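Uncharacterized protein (Staphylococcus aureus subsp. aureus, PDB 3H04) is of unknown function but has an alpha/beta-hydrolase fold and probably acts as a serine hydrolase, perhaps an esterase related to the BD-FAE family. Local coordinates at residues 132-135 and 136-140; 149-152 and 153-156; 166-169 and 170-174; 176-179 and 180-184. All coordinates share one frame; numbering follows the deposited sequence.

How the contacts relate
All four contacts are local and follow one another along the chain without nesting or crossing, in the helical region inserted between strands 121-125 and 212-217 of the central sheet. Contact 1 closes the single turn of helix 134-137, and contact 2 the start of helix 152-156. Contact 3 turns the chain into helix 173-182, whose C-terminal end is closed by contact 4. Tyr178 of contact 4 packs on Ile150, Glu152 and Ile155 of contact 2, while Leu174 O of contact 3 packs on Ile150 and Ile155. Arg180 joins contact 4 to contact 1 through Pro135 O and the backbone of Asn140, so helix 173-182 links the other elements.

Contact 1: residues 132-135 and 136-140; sequences NTEP and FKTTN
Glu134 O, in the short helix 134-137, takes two bonds from Thr138, and a weak third from Lys137 N. The backbone N of Thr138 reaches it at 2.8 Å, and Thr138 OG1 donates to the same Glu134 O at 2.9 Å from above the carbonyl plane. The hydroxyl can fold back because chi1 of Thr138 is 64°, which sets OG1 between N and the carbonyl carbon; its methyl CG2 then lies 3.4 Å from OE2 of Glu134. One residue earlier, Thr133 O receives Lys137 N at 3.2 Å and, weakly, Phe136 N. Thr133 is the N-cap residue, yet its hydroxyl makes no capping bond: OG1 sits 3.4 Å from CD2 of Phe136 and is buried without a polar partner. The Phe136 ring also meets Tyr128 and Trp185 edge-to-face. On the outer side, the bent Glu134 chain crosses Lys137, and OE1 forms a weak salt bridge with NZ at 3.3 Å. Pro135 O accepts from Arg180 of helix 173-182. Water 1 lies within bonding distance of Pro135 O and Thr138 O, and water 2 of Pro135 O and Thr139 O; they probably share their protons among these acceptors. The short helix thus ends with its carbonyls met by a side-chain hydroxyl, an arginine and probably water, whereas the long salt bridge on its exposed flank probably adds little to its stability.

Contact 2: residues 149-152 and 153-156; sequences SINE and TMIA
Asn151 caps the N terminus of helix 152-156: its side-chain oxygen OD1 accepts from Met154 N at 2.6 Å, an N-cap bond that is nearly straight, with an N-H...O angle of 164°. The amide bends back over the first turn because chi1 of 58° places CG between the backbone N and the carbonyl carbon. The two side chains cross at about a right angle, bringing Asn151 OD1 to 3.1 Å from CB of Met154. The helix proper is then started by its own carbonyls. Ile155 N donates to Asn151 O at 3.1 Å, and Ala156 N to Glu152 O at 2.9 Å. Just before the cap, Ile150 turns its side chain toward the helix. It lies against Ile155, although the close approach of the branch ends is doubtful; its CG2 touches SD of Met154 in one of that residue's two conformers, so this touch is uncertain. In the next shell, Ile150 and Ile155 both lean on the Tyr178 ring of helix 173-182, and Ile155 packs on Ile175 as well; this apolar seam sets the capped turn against its neighbour. Glu152 touches Tyr178 too. At the far end, Ala156 O accepts from Thr159 OG1. Ile155 CG1 lies 3.1 Å from the carbonyl oxygen of Asn151, the same oxygen that receives the Ile155 amide.

Contact 3: residues 166-169 and 170-174; sequences QDQI and AQRFL
Ile169 and Arg172 close a turn that leads into helix 173-182: Arg172 N donates to Ile169 O at 3.2 Å. Residues 166-169 are loop, extended except at Gln168, and after Ile169 the backbone coils, with Leu174 N donating to Gln171 O two residues later. Water 3 sits inside the bend, giving its protons to Asp167 OD2 and Ala170 O and accepting from Phe173 N, each at 2.8 Å, so it bridges the incoming loop to the young helix. The Arg172 side chain runs straight back across the loop. Its CG is anti to the backbone N (chi1 -179°) and the chain stays extended to NE, which carries the guanidinium past Asp167 to Gln168. There NH1 donates to OE1 of Gln168 at 2.9 Å, near the guanidinium edge, with the amide and guanidinium planes 77° apart. Asp167 slants across the aliphatic part, its OD1 3.5 Å from Arg172 CD; Asp167 OD1 remains 4.2 Å from Arg172 NE, beyond a salt bridge, and bonds instead to Gly43 N. Gln171 OE1 lies 3.3 Å from Ile169 CG1. Further partners fix the polar ends: NE of Arg172 bonds to Met41 O, its NH2 forms a salt bridge with Glu72, and Gln168 NE2 donates to Leu158 O. The buried guanidinium is therefore supplied with acceptors on all three nitrogens; its charge is probably balanced mainly by the salt bridge to Glu72, with Asp167 perhaps contributing from farther off.

Contact 4: residues 176-179 and 180-184; sequences YVYA and RGTGK
Helix 173-182 ends here in a Schellman motif, with Gly183 at positive phi as the first residue to leave the helical conformation. Ala179 O accepts Lys184 N at 2.8 Å in the carbonyl plane, while Gly183 N gives a weak bond to Arg180 O. In the last full turn, Arg180 N and Gly181 N donate to Tyr176 O and Val177 O. Tyr178 O is gripped by Thr182 OG1 at 2.7 Å, and Thr182 N adds a weak bond. Two side-chain pairs flank this backbone. Tyr176 and Arg180 lie side by side. A chi1 of -62° sets CG of Arg180 over the tyrosine face, 3.7 Å from the ring centroid in a CH-pi contact; the bends at chi2 and chi3 then bring NH1 round to Tyr176 OH, to which it donates at 2.9 Å, exactly in the guanidinium plane. On another side of the helix, Tyr178 carries Thr182 CG2 over one face, 4.2 Å from its centroid, and its OH receives Lys184 NZ at 3.1 Å. The Tyr176 hydroxyl also bonds to OD1 of Asp222, and Arg180 reaches Asp222 O through NH1. Tyr176 OH thus accepts from an arginine and bonds to a carboxylate, which would probably polarise it, and Arg180 ties the helix end to Asp222.

Contact 1: residues 132-135 and 136-140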
ATOM      1  N   ASN A 132     -14.712  -4.895  -0.938  1.00 17.53           N
ATOM      2  CA  ASN A 132     -16.059  -5.386  -0.701  1.00 18.26           C
ATOM      3  C   ASN A 132     -16.011  -6.488   0.324  1.00 20.17           C
ATOM      4  O   ASN A 132     -16.165  -7.659  -0.023  1.00 19.99           O
ATOM      5  CB  ASN A 132     -16.701  -5.914  -1.993  1.00 18.61           C
ATOM      6  CG  ASN A 132     -18.135  -6.367  -1.783  1.00 19.25           C
ATOM      7  OD1 ASN A 132     -18.763  -6.029  -0.769  1.00 19.75           O
ATOM      8  ND2 ASN A 132     -18.665  -7.128  -2.731  1.00 17.91           N
ATOM      9  N   THR A 133     -15.825  -6.125   1.588  1.00 22.28           N
ATOM     10  CA  THR A 133     -15.673  -7.113   2.659  1.00 24.68           C
ATOM     11  C   THR A 133     -16.352  -6.517   3.904  1.00 25.21           C
ATOM     12  O   THR A 133     -16.449  -5.286   4.044  1.00 24.61           O
ATOM     13  CB  THR A 133     -14.122  -7.532   2.846  1.00 25.79           C
ATOM     14  OG1 THR A 133     -13.231  -6.547   2.281  1.00 33.25           O
ATOM     15  CG2 THR A 133     -13.798  -8.753   2.140  1.00 28.06           C
ATOM     16  N   GLU A 134     -16.884  -7.328   4.807  1.00 25.58           N
ATOM     17  CA  GLU A 134     -17.747  -6.735   5.845  1.00 26.75           C
ATOM     18  C   GLU A 134     -16.986  -5.767   6.806  1.00 25.99           C
ATOM     19  O   GLU A 134     -17.503  -4.692   7.160  1.00 25.18           O
ATOM     20  CB  GLU A 134     -18.524  -7.814   6.614  1.00 27.43           C
ATOM     21  CG  GLU A 134     -19.947  -7.395   7.056  1.00 31.70           C
ATOM     22  CD  GLU A 134     -20.919  -6.920   5.922  1.00 33.87           C
ATOM     23  OE1 GLU A 134     -20.935  -7.508   4.818  1.00 36.11           O
ATOM     24  OE2 GLU A 134     -21.698  -5.955   6.148  1.00 36.79           O
ATOM     25  N   PRO A 135     -15.774  -6.135   7.222  1.00 26.24           N
ATOM     26  CA  PRO A 135     -14.972  -5.229   8.064  1.00 26.01           C
ATOM     27  C   PRO A 135     -14.712  -3.846   7.459  1.00 24.86           C
ATOM     28  O   PRO A 135     -14.475  -2.895   8.213  1.00 24.87           O
ATOM     29  CB  PRO A 135     -13.650  -5.975   8.212  1.00 26.41           C
ATOM     30  CG  PRO A 135     -13.978  -7.354   8.058  1.00 27.46           C
ATOM     31  CD  PRO A 135     -15.101  -7.433   7.059  1.00 28.30           C
ATOM     32  N   PHE A 136     -14.699  -3.729   6.127  1.00 22.81           N
ATOM     33  CA  PHE A 136     -14.596  -2.413   5.503  1.00 21.66           C
ATOM     34  C   PHE A 136     -15.922  -1.677   5.311  1.00 22.86           C
ATOM     35  O   PHE A 136     -15.942  -0.459   5.218  1.00 22.95           O
ATOM     36  CB  PHE A 136     -13.879  -2.499   4.174  1.00 22.04           C
ATOM     37  CG  PHE A 136     -12.465  -2.990   4.283  1.00 21.75           C
ATOM     38  CD1 PHE A 136     -11.745  -2.890   5.473  1.00 24.26           C
ATOM     39  CD2 PHE A 136     -11.836  -3.539   3.181  1.00 24.38           C
ATOM     40  CE1 PHE A 136     -10.427  -3.343   5.571  1.00 25.60           C
ATOM     41  CE2 PHE A 136     -10.538  -4.014   3.281  1.00 25.58           C
ATOM     42  CZ  PHE A 136      -9.824  -3.892   4.483  1.00 27.16           C
ATOM     43  N   LYS A 137     -17.008  -2.422   5.244  1.00 22.59           N
ATOM     44  CA  LYS A 137     -18.341  -1.859   5.108  1.00 23.46           C
ATOM     45  C   LYS A 137     -18.906  -1.374   6.449  1.00 23.50           C
ATOM     46  O   LYS A 137     -19.567  -0.340   6.515  1.00 23.42           O
ATOM     47  CB  LYS A 137     -19.262  -2.916   4.524  1.00 23.33           C
ATOM     48  CG  LYS A 137     -18.968  -3.250   3.080  1.00 24.09           C
ATOM     49  CD  LYS A 137     -19.813  -4.452   2.566  1.00 23.59           C
ATOM     50  CE  LYS A 137     -21.303  -4.174   2.617  1.00 25.18           C
ATOM     51  NZ  LYS A 137     -22.046  -5.422   2.464  1.00 25.60           N
ATOM     52  N   THR A 138     -18.606  -2.092   7.523  1.00 22.52           N
ATOM     53  CA  THR A 138     -19.199  -1.802   8.807  1.00 23.02           C
ATOM     54  C   THR A 138     -18.266  -0.993   9.720  1.00 21.90           C
ATOM     55  O   THR A 138     -17.102  -0.736   9.403  1.00 20.45           O
ATOM     56  CB  THR A 138     -19.591  -3.109   9.511  1.00 23.39           C
ATOM     57  OG1 THR A 138     -18.402  -3.850   9.760  1.00 24.67           O
ATOM     58  CG2 THR A 138     -20.521  -3.981   8.625  1.00 26.09           C
ATOM     59  N   THR A 139     -18.818  -0.565  10.843  1.00 21.54           N
ATOM     60  CA  THR A 139     -18.063   0.114  11.878  1.00 21.37           C
ATOM     61  C   THR A 139     -16.952  -0.746  12.411  1.00 20.73           C
ATOM     62  O   THR A 139     -17.168  -1.903  12.698  1.00 19.91           O
ATOM     63  CB  THR A 139     -18.999   0.482  13.049  1.00 21.63           C
ATOM     64  OG1 THR A 139     -19.830   1.544  12.600  1.00 25.17           O
ATOM     65  CG2 THR A 139     -18.220   0.944  14.266  1.00 21.23           C
ATOM     66  N   ASN A 140     -15.755  -0.178  12.515  1.00 19.51           N
ATOM     67  CA  ASN A 140     -14.628  -0.842  13.155  1.00 19.72           C
ATOM     68  C   ASN A 140     -14.581  -0.431  14.637  1.00 19.70           C
ATOM     69  O   ASN A 140     -14.447   0.755  14.964  1.00 17.22           O
ATOM     70  CB  ASN A 140     -13.329  -0.493  12.435  1.00 18.88           C
ATOM     71  CG  ASN A 140     -12.090  -1.183  13.036  1.00 20.97           C
ATOM     72  OD1 ASN A 140     -11.759  -1.011  14.228  1.00 25.32           O
ATOM     73  ND2 ASN A 140     -11.360  -1.888  12.197  1.00 18.94           N
TER
HETATM   74  O   HOH W   1     -14.853   0.256   8.512  1.00 22.04           O
HETATM   75  O   HOH W   2     -15.068  -3.123  10.629  1.00 26.25           O

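Contact 2: residues 149-152 and 153-156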
ATOM      1  N   SER A 149     -15.789  11.043  19.227  1.00 21.13           N
ATOM      2  CA  SER A 149     -15.358  12.185  20.064  1.00 23.85           C
ATOM      3  C   SER A 149     -15.045  13.387  19.194  1.00 25.28           C
ATOM      4  O   SER A 149     -14.775  14.482  19.722  1.00 26.59           O
ATOM      5  CB  SER A 149     -14.134  11.865  20.916  1.00 23.57           C
ATOM      6  OG  SER A 149     -14.060  10.492  21.330  1.00 28.45           O
ATOM      7  N   ILE A 150     -15.089  13.208  17.885  1.00 26.69           N
ATOM      8  CA  ILE A 150     -14.992  14.349  16.962  1.00 28.26           C
ATOM      9  C   ILE A 150     -16.343  14.550  16.267  1.00 28.70           C
ATOM     10  O   ILE A 150     -17.304  13.819  16.542  1.00 29.54           O
ATOM     11  CB  ILE A 150     -13.889  14.150  15.938  1.00 28.41           C
ATOM     12  CG1 ILE A 150     -14.147  12.921  15.055  1.00 28.19           C
ATOM     13  CG2 ILE A 150     -12.528  14.043  16.647  1.00 31.15           C
ATOM     14  CD1 ILE A 150     -12.889  12.362  14.465  1.00 30.99           C
ATOM     15  N   ASN A 151     -16.455  15.575  15.428  1.00 28.35           N
ATOM     16  CA  ASN A 151     -17.673  15.759  14.627  1.00 28.12           C
ATOM     17  C   ASN A 151     -17.285  15.982  13.151  1.00 27.82           C
ATOM     18  O   ASN A 151     -16.112  16.015  12.816  1.00 26.48           O
ATOM     19  CB  ASN A 151     -18.448  16.941  15.175  1.00 28.63           C
ATOM     20  CG  ASN A 151     -17.620  18.184  15.156  1.00 28.40           C
ATOM     21  OD1 ASN A 151     -16.969  18.458  14.150  1.00 28.12           O
ATOM     22  ND2 ASN A 151     -17.528  18.862  16.277  1.00 29.53           N
ATOM     23  N   GLU A 152     -18.279  16.141  12.292  1.00 27.54           N
ATOM     24  CA  GLU A 152     -18.075  16.276  10.846  1.00 27.64           C
ATOM     25  C   GLU A 152     -17.435  17.601  10.420  1.00 26.18           C
ATOM     26  O   GLU A 152     -16.883  17.682   9.325  1.00 26.50           O
ATOM     27  CB  GLU A 152     -19.430  16.171  10.104  1.00 29.10           C
ATOM     28  CG  GLU A 152     -20.070  14.790  10.048  1.00 32.35           C
ATOM     29  CD  GLU A 152     -21.467  14.807   9.376  1.00 36.72           C
ATOM     30  OE1 GLU A 152     -22.415  15.448   9.903  1.00 39.21           O
ATOM     31  OE2 GLU A 152     -21.617  14.175   8.309  1.00 40.03           O
ATOM     32  N   THR A 153     -17.566  18.645  11.233  1.00 24.62           N
ATOM     33  CA  THR A 153     -16.915  19.917  10.898  1.00 24.12           C
ATOM     34  C   THR A 153     -15.447  19.763  11.205  1.00 23.69           C
ATOM     35  O   THR A 153     -14.627  20.116  10.386  1.00 21.18           O
ATOM     36  CB  THR A 153     -17.445  21.118  11.657  1.00 23.98           C
ATOM     37  OG1 THR A 153     -18.754  21.417  11.186  1.00 22.97           O
ATOM     38  CG2 THR A 153     -16.540  22.362  11.443  1.00 23.17           C
ATOM     39  N   MET A 154     -15.164  19.257  12.413  0.50 23.77           N
ATOM     40  CA  MET A 154     -13.816  18.916  12.864  0.50 24.34           C
ATOM     41  C   MET A 154     -13.121  18.168  11.733  0.50 24.03           C
ATOM     42  O   MET A 154     -12.052  18.568  11.303  0.50 23.94           O
ATOM     43  CB  MET A 154     -13.891  18.069  14.158  0.50 24.85           C
ATOM     44  CG  MET A 154     -12.743  18.222  15.172  0.50 25.07           C
ATOM     45  SD  MET A 154     -11.543  16.890  15.009  0.50 28.63           S
ATOM     46  CE  MET A 154     -11.393  16.938  13.237  0.50 27.70           C
ATOM     47  N   ILE A 155     -13.761  17.120  11.212  1.00 24.00           N
ATOM     48  CA  ILE A 155     -13.170  16.287  10.146  1.00 24.41           C
ATOM     49  C   ILE A 155     -13.078  17.007   8.806  1.00 23.12           C
ATOM     50  O   ILE A 155     -12.059  16.900   8.117  1.00 22.14           O
ATOM     51  CB  ILE A 155     -13.899  14.916   9.999  1.00 25.45           C
ATOM     52  CG1 ILE A 155     -14.007  14.200  11.371  1.00 27.97           C
ATOM     53  CG2 ILE A 155     -13.231  14.029   8.976  1.00 26.39           C
ATOM     54  CD1 ILE A 155     -12.709  14.033  12.121  1.00 30.94           C
ATOM     55  N   ALA A 156     -14.082  17.818   8.455  1.00 22.83           N
ATOM     56  CA  ALA A 156     -14.029  18.509   7.174  1.00 21.64           C
ATOM     57  C   ALA A 156     -12.881  19.516   7.176  1.00 21.13           C
ATOM     58  O   ALA A 156     -12.259  19.772   6.152  1.00 22.58           O
ATOM     59  CB  ALA A 156     -15.328  19.191   6.893  1.00 22.06           C
TER

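Contact 3: residues 166-169 and 170-174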
ATOM      1  N   GLN A 166       0.293  14.001   0.189  1.00 18.94           N
ATOM      2  CA  GLN A 166       0.736  13.718   1.520  1.00 19.77           C
ATOM      3  C   GLN A 166      -0.014  14.637   2.494  1.00 19.48           C
ATOM      4  O   GLN A 166      -0.611  15.645   2.093  1.00 20.57           O
ATOM      5  CB  GLN A 166       2.256  13.876   1.640  1.00 19.80           C
ATOM      6  CG  GLN A 166       2.725  15.324   1.455  1.00 21.81           C
ATOM      7  CD  GLN A 166       4.221  15.505   1.697  1.00 26.94           C
ATOM      8  OE1 GLN A 166       4.815  14.854   2.538  1.00 30.00           O
ATOM      9  NE2 GLN A 166       4.816  16.398   0.961  1.00 29.48           N
ATOM     10  N   ASP A 167      -0.002  14.272   3.758  1.00 18.92           N
ATOM     11  CA  ASP A 167      -0.691  15.067   4.776  1.00 18.32           C
ATOM     12  C   ASP A 167      -0.258  16.509   4.667  1.00 17.54           C
ATOM     13  O   ASP A 167       0.957  16.815   4.609  1.00 16.73           O
ATOM     14  CB  ASP A 167      -0.379  14.582   6.224  1.00 18.44           C
ATOM     15  CG  ASP A 167      -0.783  13.165   6.481  1.00 20.18           C
ATOM     16  OD1 ASP A 167      -1.532  12.581   5.679  1.00 21.90           O
ATOM     17  OD2 ASP A 167      -0.268  12.588   7.463  1.00 22.38           O
ATOM     18  N   GLN A 168      -1.247  17.402   4.623  1.00 16.38           N
ATOM     19  CA  GLN A 168      -1.028  18.853   4.670  1.00 16.58           C
ATOM     20  C   GLN A 168      -1.132  19.427   6.093  1.00 16.55           C
ATOM     21  O   GLN A 168      -0.788  20.596   6.348  1.00 17.32           O
ATOM     22  CB  GLN A 168      -1.979  19.567   3.664  1.00 16.81           C
ATOM     23  CG  GLN A 168      -3.362  19.982   4.156  1.00 18.85           C
ATOM     24  CD  GLN A 168      -4.277  18.824   4.462  1.00 18.51           C
ATOM     25  OE1 GLN A 168      -3.987  17.642   4.158  1.00 17.26           O
ATOM     26  NE2 GLN A 168      -5.419  19.153   5.080  1.00 15.50           N
ATOM     27  N   ILE A 169      -1.673  18.629   7.004  1.00 15.91           N
ATOM     28  CA  ILE A 169      -1.816  18.958   8.413  1.00 16.56           C
ATOM     29  C   ILE A 169      -1.521  17.693   9.202  1.00 15.63           C
ATOM     30  O   ILE A 169      -1.909  16.605   8.800  1.00 15.93           O
ATOM     31  CB  ILE A 169      -3.241  19.508   8.701  1.00 17.41           C
ATOM     32  CG1 ILE A 169      -3.360  20.137  10.109  1.00 21.91           C
ATOM     33  CG2 ILE A 169      -4.334  18.457   8.448  1.00 17.22           C
ATOM     34  CD1 ILE A 169      -2.699  21.469  10.293  1.00 25.86           C
ATOM     35  N   ALA A 170      -0.832  17.857  10.321  1.00 16.07           N
ATOM     36  CA  ALA A 170      -0.400  16.746  11.132  1.00 16.90           C
ATOM     37  C   ALA A 170      -1.539  15.809  11.453  1.00 17.45           C
ATOM     38  O   ALA A 170      -1.308  14.605  11.421  1.00 19.22           O
ATOM     39  CB  ALA A 170       0.286  17.223  12.425  1.00 15.73           C
ATOM     40  N   GLN A 171      -2.761  16.305  11.736  1.00 15.42           N
ATOM     41  CA  GLN A 171      -3.789  15.380  12.230  1.00 17.15           C
ATOM     42  C   GLN A 171      -4.796  14.847  11.201  1.00 15.77           C
ATOM     43  O   GLN A 171      -5.870  14.380  11.500  1.00 13.85           O
ATOM     44  CB  GLN A 171      -4.481  15.940  13.456  1.00 20.06           C
ATOM     45  CG  GLN A 171      -5.272  17.087  13.260  1.00 17.98           C
ATOM     46  CD  GLN A 171      -4.488  18.398  13.320  1.00 24.76           C
ATOM     47  OE1 GLN A 171      -3.298  18.480  13.003  1.00 21.61           O
ATOM     48  NE2 GLN A 171      -5.191  19.442  13.640  1.00 22.04           N
ATOM     49  N   ARG A 172      -4.374  14.842   9.966  1.00 16.00           N
ATOM     50  CA  ARG A 172      -5.207  14.414   8.898  1.00 16.92           C
ATOM     51  C   ARG A 172      -5.660  12.978   9.143  1.00 17.33           C
ATOM     52  O   ARG A 172      -6.761  12.609   8.727  1.00 17.40           O
ATOM     53  CB  ARG A 172      -4.415  14.507   7.578  1.00 16.53           C
ATOM     54  CG  ARG A 172      -5.232  14.100   6.392  1.00 18.36           C
ATOM     55  CD  ARG A 172      -4.491  14.395   5.140  1.00 18.03           C
ATOM     56  NE  ARG A 172      -5.250  13.836   4.070  1.00 15.12           N
ATOM     57  CZ  ARG A 172      -5.993  14.506   3.215  1.00 16.16           C
ATOM     58  NH1 ARG A 172      -6.038  15.841   3.222  1.00 15.79           N
ATOM     59  NH2 ARG A 172      -6.692  13.800   2.332  1.00 18.01           N
ATOM     60  N   PHE A 173      -4.838  12.186   9.813  1.00 15.99           N
ATOM     61  CA  PHE A 173      -5.211  10.789  10.064  1.00 16.94           C
ATOM     62  C   PHE A 173      -6.552  10.574  10.777  1.00 15.31           C
ATOM     63  O   PHE A 173      -7.169   9.499  10.632  1.00 13.61           O
ATOM     64  CB  PHE A 173      -4.085  10.063  10.755  1.00 19.72           C
ATOM     65  CG  PHE A 173      -4.126  10.158  12.178  1.00 22.78           C
ATOM     66  CD1 PHE A 173      -4.902   9.273  12.879  1.00 24.37           C
ATOM     67  CD2 PHE A 173      -3.439  11.149  12.851  1.00 30.06           C
ATOM     68  CE1 PHE A 173      -5.001   9.322  14.165  1.00 29.15           C
ATOM     69  CE2 PHE A 173      -3.537  11.173  14.244  1.00 33.83           C
ATOM     70  CZ  PHE A 173      -4.330  10.258  14.881  1.00 32.06           C
ATOM     71  N   LEU A 174      -7.060  11.607  11.465  1.00 14.48           N
ATOM     72  CA  LEU A 174      -8.372  11.493  12.101  1.00 14.16           C
ATOM     73  C   LEU A 174      -9.488  11.325  11.101  1.00 14.38           C
ATOM     74  O   LEU A 174     -10.526  10.818  11.466  1.00 14.01           O
ATOM     75  CB  LEU A 174      -8.670  12.706  12.981  1.00 13.87           C
ATOM     76  CG  LEU A 174      -7.822  12.794  14.245  1.00 14.43           C
ATOM     77  CD1 LEU A 174      -8.012  14.190  14.890  1.00 16.47           C
ATOM     78  CD2 LEU A 174      -8.128  11.654  15.235  1.00 16.61           C
TER
HETATM   79  O   HOH W   3      -2.034  12.465   9.685  1.00 19.91           O

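Contact 4: residues 176-179 and 180-184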
ATOM      1  N   TYR A 176      -9.402   9.290   8.658  1.00 14.63           N
ATOM      2  CA  TYR A 176      -9.444   7.818   8.502  1.00 13.83           C
ATOM      3  C   TYR A 176     -10.048   7.133   9.757  1.00 14.20           C
ATOM      4  O   TYR A 176     -10.850   6.197   9.638  1.00 13.88           O
ATOM      5  CB  TYR A 176      -8.050   7.281   8.226  1.00 14.06           C
ATOM      6  CG  TYR A 176      -7.978   5.762   8.236  1.00 12.82           C
ATOM      7  CD1 TYR A 176      -8.515   5.017   7.157  1.00 15.93           C
ATOM      8  CD2 TYR A 176      -7.494   5.081   9.315  1.00 15.71           C
ATOM      9  CE1 TYR A 176      -8.547   3.654   7.159  1.00 14.52           C
ATOM     10  CE2 TYR A 176      -7.439   3.666   9.312  1.00 13.50           C
ATOM     11  CZ  TYR A 176      -7.969   2.960   8.213  1.00 16.42           C
ATOM     12  OH  TYR A 176      -8.028   1.564   8.111  1.00 21.33           O
ATOM     13  N   VAL A 177      -9.653   7.586  10.941  1.00 13.84           N
ATOM     14  CA  VAL A 177     -10.215   7.059  12.182  1.00 12.96           C
ATOM     15  C   VAL A 177     -11.731   7.251  12.172  1.00 13.98           C
ATOM     16  O   VAL A 177     -12.519   6.338  12.517  1.00 14.82           O
ATOM     17  CB  VAL A 177      -9.576   7.795  13.412  1.00 12.73           C
ATOM     18  CG1 VAL A 177     -10.401   7.563  14.654  1.00 14.04           C
ATOM     19  CG2 VAL A 177      -8.085   7.295  13.699  1.00 13.22           C
ATOM     20  N   TYR A 178     -12.139   8.437  11.749  1.00 14.13           N
ATOM     21  CA  TYR A 178     -13.551   8.764  11.672  1.00 15.69           C
ATOM     22  C   TYR A 178     -14.240   7.841  10.658  1.00 15.38           C
ATOM     23  O   TYR A 178     -15.298   7.279  10.937  1.00 14.77           O
ATOM     24  CB  TYR A 178     -13.718  10.220  11.244  1.00 14.90           C
ATOM     25  CG  TYR A 178     -15.158  10.624  11.080  1.00 20.18           C
ATOM     26  CD1 TYR A 178     -15.944  10.885  12.178  1.00 20.38           C
ATOM     27  CD2 TYR A 178     -15.717  10.760   9.819  1.00 25.13           C
ATOM     28  CE1 TYR A 178     -17.299  11.301  12.021  1.00 28.01           C
ATOM     29  CE2 TYR A 178     -17.040  11.136   9.660  1.00 27.22           C
ATOM     30  CZ  TYR A 178     -17.817  11.396  10.750  1.00 27.41           C
ATOM     31  OH  TYR A 178     -19.116  11.754  10.552  1.00 33.98           O
ATOM     32  N   ALA A 179     -13.649   7.728   9.479  1.00 15.14           N
ATOM     33  CA  ALA A 179     -14.230   6.897   8.428  1.00 17.00           C
ATOM     34  C   ALA A 179     -14.437   5.425   8.865  1.00 16.84           C
ATOM     35  O   ALA A 179     -15.565   4.851   8.710  1.00 17.87           O
ATOM     36  CB  ALA A 179     -13.341   6.967   7.159  1.00 17.17           C
ATOM     37  N   ARG A 180     -13.373   4.796   9.379  1.00 15.21           N
ATOM     38  CA  ARG A 180     -13.500   3.408   9.913  1.00 14.47           C
ATOM     39  C   ARG A 180     -14.426   3.310  11.116  1.00 14.27           C
ATOM     40  O   ARG A 180     -15.204   2.348  11.248  1.00 13.76           O
ATOM     41  CB  ARG A 180     -12.141   2.840  10.283  1.00 14.37           C
ATOM     42  CG  ARG A 180     -11.154   2.692   9.151  1.00 14.43           C
ATOM     43  CD  ARG A 180     -11.671   1.881   7.948  1.00 16.16           C
ATOM     44  NE  ARG A 180     -12.163   0.541   8.299  1.00 16.27           N
ATOM     45  CZ  ARG A 180     -11.390  -0.502   8.599  1.00 17.62           C
ATOM     46  NH1 ARG A 180     -10.055  -0.418   8.621  1.00 18.79           N
ATOM     47  NH2 ARG A 180     -11.949  -1.655   8.912  1.00 18.87           N
ATOM     48  N   GLY A 181     -14.315   4.271  12.042  1.00 13.91           N
ATOM     49  CA  GLY A 181     -15.085   4.225  13.249  1.00 14.25           C
ATOM     50  C   GLY A 181     -16.584   4.480  13.070  1.00 16.09           C
ATOM     51  O   GLY A 181     -17.378   4.285  14.036  1.00 16.92           O
ATOM     52  N   THR A 182     -16.991   5.006  11.900  1.00 15.73           N
ATOM     53  CA  THR A 182     -18.424   5.244  11.612  1.00 15.82           C
ATOM     54  C   THR A 182     -18.912   4.346  10.486  1.00 16.76           C
ATOM     55  O   THR A 182     -20.103   4.398  10.096  1.00 15.78           O
ATOM     56  CB  THR A 182     -18.701   6.690  11.211  1.00 16.28           C
ATOM     57  OG1 THR A 182     -17.898   7.050  10.077  1.00 16.38           O
ATOM     58  CG2 THR A 182     -18.431   7.632  12.370  1.00 15.82           C
ATOM     59  N   GLY A 183     -18.006   3.531   9.953  1.00 17.51           N
ATOM     60  CA  GLY A 183     -18.331   2.681   8.790  1.00 19.19           C
ATOM     61  C   GLY A 183     -18.590   3.448   7.494  1.00 19.61           C
ATOM     62  O   GLY A 183     -19.273   2.946   6.607  1.00 19.47           O
ATOM     63  N   LYS A 184     -18.044   4.654   7.366  1.00 19.20           N
ATOM     64  CA  LYS A 184     -18.226   5.454   6.151  1.00 20.01           C
ATOM     65  C   LYS A 184     -17.041   5.382   5.171  1.00 19.81           C
ATOM     66  O   LYS A 184     -16.969   6.166   4.238  1.00 19.68           O
ATOM     67  CB  LYS A 184     -18.455   6.911   6.530  1.00 20.38           C
ATOM     68  CG  LYS A 184     -19.779   7.167   7.198  1.00 23.58           C
ATOM     69  CD  LYS A 184     -19.806   8.535   7.911  1.00 26.93           C
ATOM     70  CE  LYS A 184     -21.011   8.564   8.899  1.00 30.37           C
ATOM     71  NZ  LYS A 184     -21.369   9.900   9.443  1.00 32.70           N
TER